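Local coordinates for plasmid Partition par B protein (Enterobacteria phage P1, PDB 1ZX4) that binds the cis-acting partition sites on DNA and controls plasmid partitioning, so that the P1 plasmid is passed on at cell division, at residues E53-F58 / S67-L72; S9-G14 / A48-E53. All coordinates share one frame; numbering follows the deposited sequence.

Contact 1: E53-F58 / S67-L72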
loop_
_atom_site.group_PDB
_atom_site.type_symbol
_atom_site.label_atom_id
_atom_site.label_comp_id
_atom_site.label_asym_id
_atom_site.label_seq_id
_atom_site.Cartn_x
_atom_site.Cartn_y
_atom_site.Cartn_z
ATOM N N GLU C 53 16.354 -14.097 -12.725
ATOM C CA GLU C 53 15.213 -13.182 -12.723
ATOM C C GLU C 53 15.001 -12.476 -14.045
ATOM O O GLU C 53 13.942 -12.584 -14.669
ATOM C CB GLU C 53 15.373 -12.140 -11.618
ATOM C CG GLU C 53 15.292 -12.709 -10.206
ATOM C CD GLU C 53 16.655 -12.957 -9.557
ATOM O OE1 GLU C 53 17.496 -13.682 -10.132
ATOM O OE2 GLU C 53 16.880 -12.424 -8.450
ATOM N N LEU C 54 16.012 -11.730 -14.464
ATOM C CA LEU C 54 15.937 -11.014 -15.725
ATOM C C LEU C 54 15.729 -12.011 -16.868
ATOM O O LEU C 54 14.785 -11.889 -17.646
ATOM C CB LEU C 54 17.218 -10.208 -15.934
ATOM C CG LEU C 54 17.407 -9.114 -14.885
ATOM C CD1 LEU C 54 18.712 -8.374 -15.120
ATOM C CD2 LEU C 54 16.251 -8.156 -14.960
ATOM N N VAL C 55 16.604 -13.006 -16.961
ATOM C CA VAL C 55 16.484 -14.001 -18.018
ATOM C C VAL C 55 15.028 -14.414 -18.184
ATOM O O VAL C 55 14.541 -14.568 -19.310
ATOM C CB VAL C 55 17.324 -15.285 -17.715
ATOM C CG1 VAL C 55 17.084 -16.340 -18.796
ATOM C CG2 VAL C 55 18.802 -14.941 -17.640
ATOM N N ALA C 56 14.335 -14.559 -17.058
ATOM C CA ALA C 56 12.945 -14.998 -17.069
ATOM C C ALA C 56 11.909 -14.015 -17.632
ATOM O O ALA C 56 10.737 -14.351 -17.767
ATOM C CB ALA C 56 12.549 -15.442 -15.665
ATOM N N LEU C 57 12.328 -12.809 -17.975
ATOM C CA LEU C 57 11.385 -11.852 -18.520
ATOM C C LEU C 57 11.137 -12.175 -19.984
ATOM O O LEU C 57 10.007 -12.113 -20.455
ATOM C CB LEU C 57 11.942 -10.438 -18.381
ATOM C CG LEU C 57 12.165 -9.953 -16.943
ATOM C CD1 LEU C 57 13.301 -8.940 -16.877
ATOM C CD2 LEU C 57 10.889 -9.340 -16.427
ATOM N N PHE C 58 12.194 -12.556 -20.693
ATOM C CA PHE C 58 12.093 -12.851 -22.120
ATOM C C PHE C 58 11.272 -14.071 -22.541
ATOM O O PHE C 58 11.243 -15.093 -21.846
ATOM C CB PHE C 58 13.492 -12.942 -22.713
ATOM C CG PHE C 58 14.349 -11.780 -22.360
ATOM C CD1 PHE C 58 14.971 -11.715 -21.121
ATOM C CD2 PHE C 58 14.496 -10.716 -23.251
ATOM C CE1 PHE C 58 15.728 -10.607 -20.766
ATOM C CE2 PHE C 58 15.253 -9.594 -22.913
ATOM C CZ PHE C 58 15.871 -9.539 -21.667
ATOM N N SER C 67 26.011 -11.751 -25.771
ATOM C CA SER C 67 26.375 -10.357 -25.487
ATOM C C SER C 67 25.278 -9.675 -24.683
ATOM O O SER C 67 25.534 -8.792 -23.852
ATOM C CB SER C 67 26.647 -9.581 -26.778
ATOM O OG SER C 67 27.820 -8.778 -26.653
ATOM N N ASP C 68 24.063 -10.163 -24.897
ATOM C CA ASP C 68 22.893 -9.611 -24.236
ATOM C C ASP C 68 23.047 -10.041 -22.808
ATOM O O ASP C 68 23.077 -9.230 -21.887
ATOM C CB ASP C 68 21.624 -10.196 -24.860
ATOM C CG ASP C 68 21.511 -9.877 -26.335
ATOM O OD1 ASP C 68 21.908 -8.738 -26.683
ATOM O OD2 ASP C 68 21.025 -10.738 -27.121
ATOM N N TYR C 69 23.192 -11.351 -22.649
ATOM C CA TYR C 69 23.403 -11.960 -21.339
ATOM C C TYR C 69 24.510 -11.212 -20.596
ATOM O O TYR C 69 24.364 -10.845 -19.438
ATOM C CB TYR C 69 23.857 -13.401 -21.481
ATOM C CG TYR C 69 22.791 -14.418 -21.749
ATOM C CD1 TYR C 69 21.972 -14.874 -20.734
ATOM C CD2 TYR C 69 22.679 -15.012 -22.991
ATOM C CE1 TYR C 69 21.069 -15.924 -20.940
ATOM C CE2 TYR C 69 21.774 -16.057 -23.217
ATOM C CZ TYR C 69 20.972 -16.520 -22.180
ATOM O OH TYR C 69 20.117 -17.607 -22.361
ATOM N N LYS C 70 25.634 -11.017 -21.269
ATOM C CA LYS C 70 26.760 -10.301 -20.701
ATOM C C LYS C 70 26.295 -8.983 -20.068
ATOM O O LYS C 70 26.787 -8.609 -19.004
ATOM C CB LYS C 70 27.784 -10.001 -21.787
ATOM C CG LYS C 70 29.200 -9.823 -21.268
ATOM C CD LYS C 70 30.022 -8.888 -22.169
ATOM C CE LYS C 70 29.946 -9.259 -23.659
ATOM N NZ LYS C 70 30.702 -8.287 -24.511
ATOM N N THR C 71 25.361 -8.282 -20.727
ATOM C CA THR C 71 24.814 -7.006 -20.220
ATOM C C THR C 71 23.606 -7.272 -19.311
ATOM O O THR C 71 23.200 -6.408 -18.537
ATOM C CB THR C 71 24.347 -6.031 -21.366
ATOM O OG1 THR C 71 22.925 -6.131 -21.542
ATOM C CG2 THR C 71 25.037 -6.365 -22.693
ATOM N N LEU C 72 23.027 -8.463 -19.430
ATOM C CA LEU C 72 21.899 -8.856 -18.610
ATOM C C LEU C 72 22.514 -9.238 -17.267
ATOM O O LEU C 72 22.055 -8.811 -16.210
ATOM C CB LEU C 72 21.208 -10.062 -19.233
ATOM C CG LEU C 72 19.946 -10.533 -18.522
ATOM C CD1 LEU C 72 18.870 -9.499 -18.738
ATOM C CD2 LEU C 72 19.496 -11.868 -19.062
#

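Contact 2: S9-G14 / A48-E53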
loop_
_atom_site.group_PDB
_atom_site.type_symbol
_atom_site.label_atom_id
_atom_site.label_comp_id
_atom_site.label_asym_id
_atom_site.label_seq_id
_atom_site.Cartn_x
_atom_site.Cartn_y
_atom_site.Cartn_z
ATOM N N SER C 9 20.280 -23.876 -24.948
ATOM C CA SER C 9 20.913 -22.680 -24.451
ATOM C C SER C 9 22.362 -22.751 -24.020
ATOM O O SER C 9 22.764 -23.657 -23.288
ATOM C CB SER C 9 20.046 -22.127 -23.325
ATOM O OG SER C 9 19.315 -23.170 -22.692
ATOM N N ILE C 10 23.156 -21.786 -24.480
ATOM C CA ILE C 10 24.551 -21.727 -24.072
ATOM C C ILE C 10 24.435 -22.073 -22.580
ATOM O O ILE C 10 25.191 -22.884 -22.039
ATOM C CB ILE C 10 25.122 -20.281 -24.271
ATOM C CG1 ILE C 10 26.637 -20.270 -24.076
ATOM C CG2 ILE C 10 24.483 -19.321 -23.293
ATOM C CD1 ILE C 10 27.410 -20.955 -25.182
ATOM N N ARG C 11 23.395 -21.495 -21.977
ATOM C CA ARG C 11 23.022 -21.651 -20.579
ATOM C C ARG C 11 23.033 -23.087 -20.056
ATOM O O ARG C 11 23.589 -23.351 -18.998
ATOM C CB ARG C 11 21.632 -21.065 -20.378
ATOM C CG ARG C 11 21.421 -20.401 -19.049
ATOM C CD ARG C 11 21.616 -18.907 -19.184
ATOM N NE ARG C 11 21.443 -18.203 -17.915
ATOM C CZ ARG C 11 20.394 -18.338 -17.111
ATOM N NH1 ARG C 11 19.399 -19.166 -17.427
ATOM N NH2 ARG C 11 20.335 -17.630 -15.989
ATOM N N GLU C 12 22.407 -24.010 -20.773
ATOM C CA GLU C 12 22.368 -25.406 -20.336
ATOM C C GLU C 12 23.737 -26.049 -20.448
ATOM O O GLU C 12 24.015 -27.056 -19.799
ATOM C CB GLU C 12 21.358 -26.199 -21.160
ATOM C CG GLU C 12 19.923 -25.891 -20.804
ATOM C CD GLU C 12 19.486 -26.590 -19.538
ATOM O OE1 GLU C 12 18.620 -26.029 -18.830
ATOM O OE2 GLU C 12 19.995 -27.703 -19.263
ATOM N N ILE C 13 24.582 -25.471 -21.295
ATOM C CA ILE C 13 25.939 -25.971 -21.450
ATOM C C ILE C 13 26.575 -25.472 -20.176
ATOM O O ILE C 13 27.296 -26.199 -19.501
ATOM C CB ILE C 13 26.674 -25.323 -22.630
ATOM C CG1 ILE C 13 25.794 -25.348 -23.882
ATOM C CG2 ILE C 13 27.977 -26.060 -22.874
ATOM C CD1 ILE C 13 26.363 -24.573 -25.061
ATOM N N GLY C 14 26.282 -24.210 -19.863
ATOM C CA GLY C 14 26.780 -23.598 -18.653
ATOM C C GLY C 14 26.387 -24.447 -17.452
ATOM O O GLY C 14 27.222 -24.742 -16.603
ATOM N N ALA C 48 25.640 -18.664 -18.217
ATOM C CA ALA C 48 24.965 -19.466 -17.199
ATOM C C ALA C 48 24.941 -18.755 -15.855
ATOM O O ALA C 48 24.436 -19.296 -14.868
ATOM C CB ALA C 48 25.643 -20.834 -17.065
ATOM N N SER C 49 25.484 -17.539 -15.832
ATOM C CA SER C 49 25.531 -16.728 -14.623
ATOM C C SER C 49 24.488 -15.624 -14.663
ATOM O O SER C 49 24.194 -15.019 -13.648
ATOM C CB SER C 49 26.888 -16.056 -14.481
ATOM O OG SER C 49 26.814 -14.722 -14.968
ATOM N N ALA C 50 23.954 -15.342 -15.844
ATOM C CA ALA C 50 22.968 -14.283 -15.998
ATOM C C ALA C 50 21.842 -14.412 -14.983
ATOM O O ALA C 50 21.304 -15.495 -14.776
ATOM C CB ALA C 50 22.414 -14.295 -17.405
ATOM N N PRO C 51 21.467 -13.290 -14.350
ATOM C CA PRO C 51 20.418 -13.165 -13.335
ATOM C C PRO C 51 19.144 -13.892 -13.697
ATOM O O PRO C 51 18.292 -13.349 -14.395
ATOM C CB PRO C 51 20.187 -11.661 -13.262
ATOM C CG PRO C 51 21.505 -11.097 -13.618
ATOM C CD PRO C 51 21.922 -11.956 -14.773
ATOM N N GLU C 52 19.010 -15.119 -13.228
ATOM C CA GLU C 52 17.813 -15.896 -13.501
ATOM C C GLU C 52 16.574 -14.990 -13.689
ATOM O O GLU C 52 15.849 -15.092 -14.682
ATOM C CB GLU C 52 17.584 -16.840 -12.329
ATOM C CG GLU C 52 18.868 -17.336 -11.687
ATOM C CD GLU C 52 19.134 -18.777 -12.032
ATOM O OE1 GLU C 52 18.256 -19.619 -11.763
ATOM O OE2 GLU C 52 20.209 -19.087 -12.577
ATOM N N GLU C 53 16.354 -14.097 -12.725
ATOM C CA GLU C 53 15.213 -13.182 -12.723
ATOM C C GLU C 53 15.001 -12.476 -14.045
ATOM O O GLU C 53 13.942 -12.584 -14.669
ATOM C CB GLU C 53 15.373 -12.140 -11.618
ATOM C CG GLU C 53 15.292 -12.709 -10.206
ATOM C CD GLU C 53 16.655 -12.957 -9.557
ATOM O OE1 GLU C 53 17.496 -13.682 -10.132
ATOM O OE2 GLU C 53 16.880 -12.424 -8.450
#

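Contact 1: E53-F58 / S67-L72
In the all-helical part of ParB that follows the helix-turn-helix, helix 66-78 packs on the short helix 52-55 and the turn after it, and one leucine supplies the main bump. Leu72 reaches into a hollow lined by Leu54 and Val55 of helix 52-55 and by Phe58 in the turn behind it. Its CG stands anti to the backbone N (chi1 -176°), which carries it toward the other segment, and chi2 near 70° splits the two methyls between different walls of the hollow. CD1 goes between Leu54 and Phe58. Leu54 and Leu72 slide past one another in opposite senses, so CD1 lies against the CB of Leu54, while Leu54 CD1 comes back to 3.5 Å from the Leu72 carbonyl O. Phe58 approaches tip to tip, its ring edge turned to the same methyl, with CE1 3.9 Å from Leu72 CD1. CD2 takes the other wall, where Val55 crosses it at about a right angle. One turn back, the Tyr69 ring edge meets the CG2 methyl of Val55, the two side chains crossing obliquely. Ile119 covers Leu54 and Phe58 from helix 108-126; Leu72, Leu54 and Val55 are buried. Val55 CG2 touches both partners, 3.5 Å from Leu72 CD2 and 4.1 Å from Tyr69 CE1.

Contact 2: S9-G14 / A48-E53
Arg11 ties the first turn of helix 10-22 to the 48-53 segment, which leads from the end of the helix-turn-helix region into helix 52-55, and it does so by several kinds of force at once.

The polar part is one hydrogen bond across the two segments. Arg11 NH2 donates to the carbonyl O of Ala50 at 2.6 Å, with an N-H...O angle of 138°, so the bond is bent. The oxygen lies at the edge of the guanidinium, near its plane, and the donor arrives in the carbonyl plane on a lone pair. Arg11 NE bonds in turn to the carbonyl O of Ala47, so two backbone carbonyls three residues apart grip the group, which should limit its rotation.

The charged part is looser. Glu52 OE2 is 3.7 Å from Arg11 NH2, well out of the guanidinium plane, a long salt bridge in which no N-H points at the oxygen.

The apolar part follows the arginine stem. Bent at chi2 (97°), the chain runs alongside Ala48, with CD 3.9 Å from Ala48 CA, and its NE passes 4.1 Å from the methyl CB of Ala50. Nearer the backbone, Ala48 CB sits on Gly14, 3.4 Å from Gly14 CA; the CA atoms of Arg11 and Ala48 are only 4.5 Å apart. The aromatic ring of Tyr69 packs on both Arg11 and Ala50.

Backbone carbonyls thus do the fixing, while Glu52 probably adds only a diffuse electrostatic attraction that does not steer the N-H groups.

In the fold
Contacts 2 and 1 come in series along the chain: contact 2, between 9-14 and 48-53, is complete by the time contact 1, between 53-58 and 67-72, begins, with Glu53 common to both. Their centres are 9 Å apart, and helix 52-55 serves each of them. They also touch directly, for Val55 CG2 packs 3.5 Å from Arg11 NH2 and Leu72 O lies 3.5 Å from Pro51 CD. Contact 2 joins helix 10-22 to the exit of the helix-turn-helix (28-47), whereas contact 1 sets helix 52-55 and the turn behind it on helix 66-78, next to helices 83-102 and 108-126. Together they are consistent with a packed link between the DNA-binding motif and the helices that follow it.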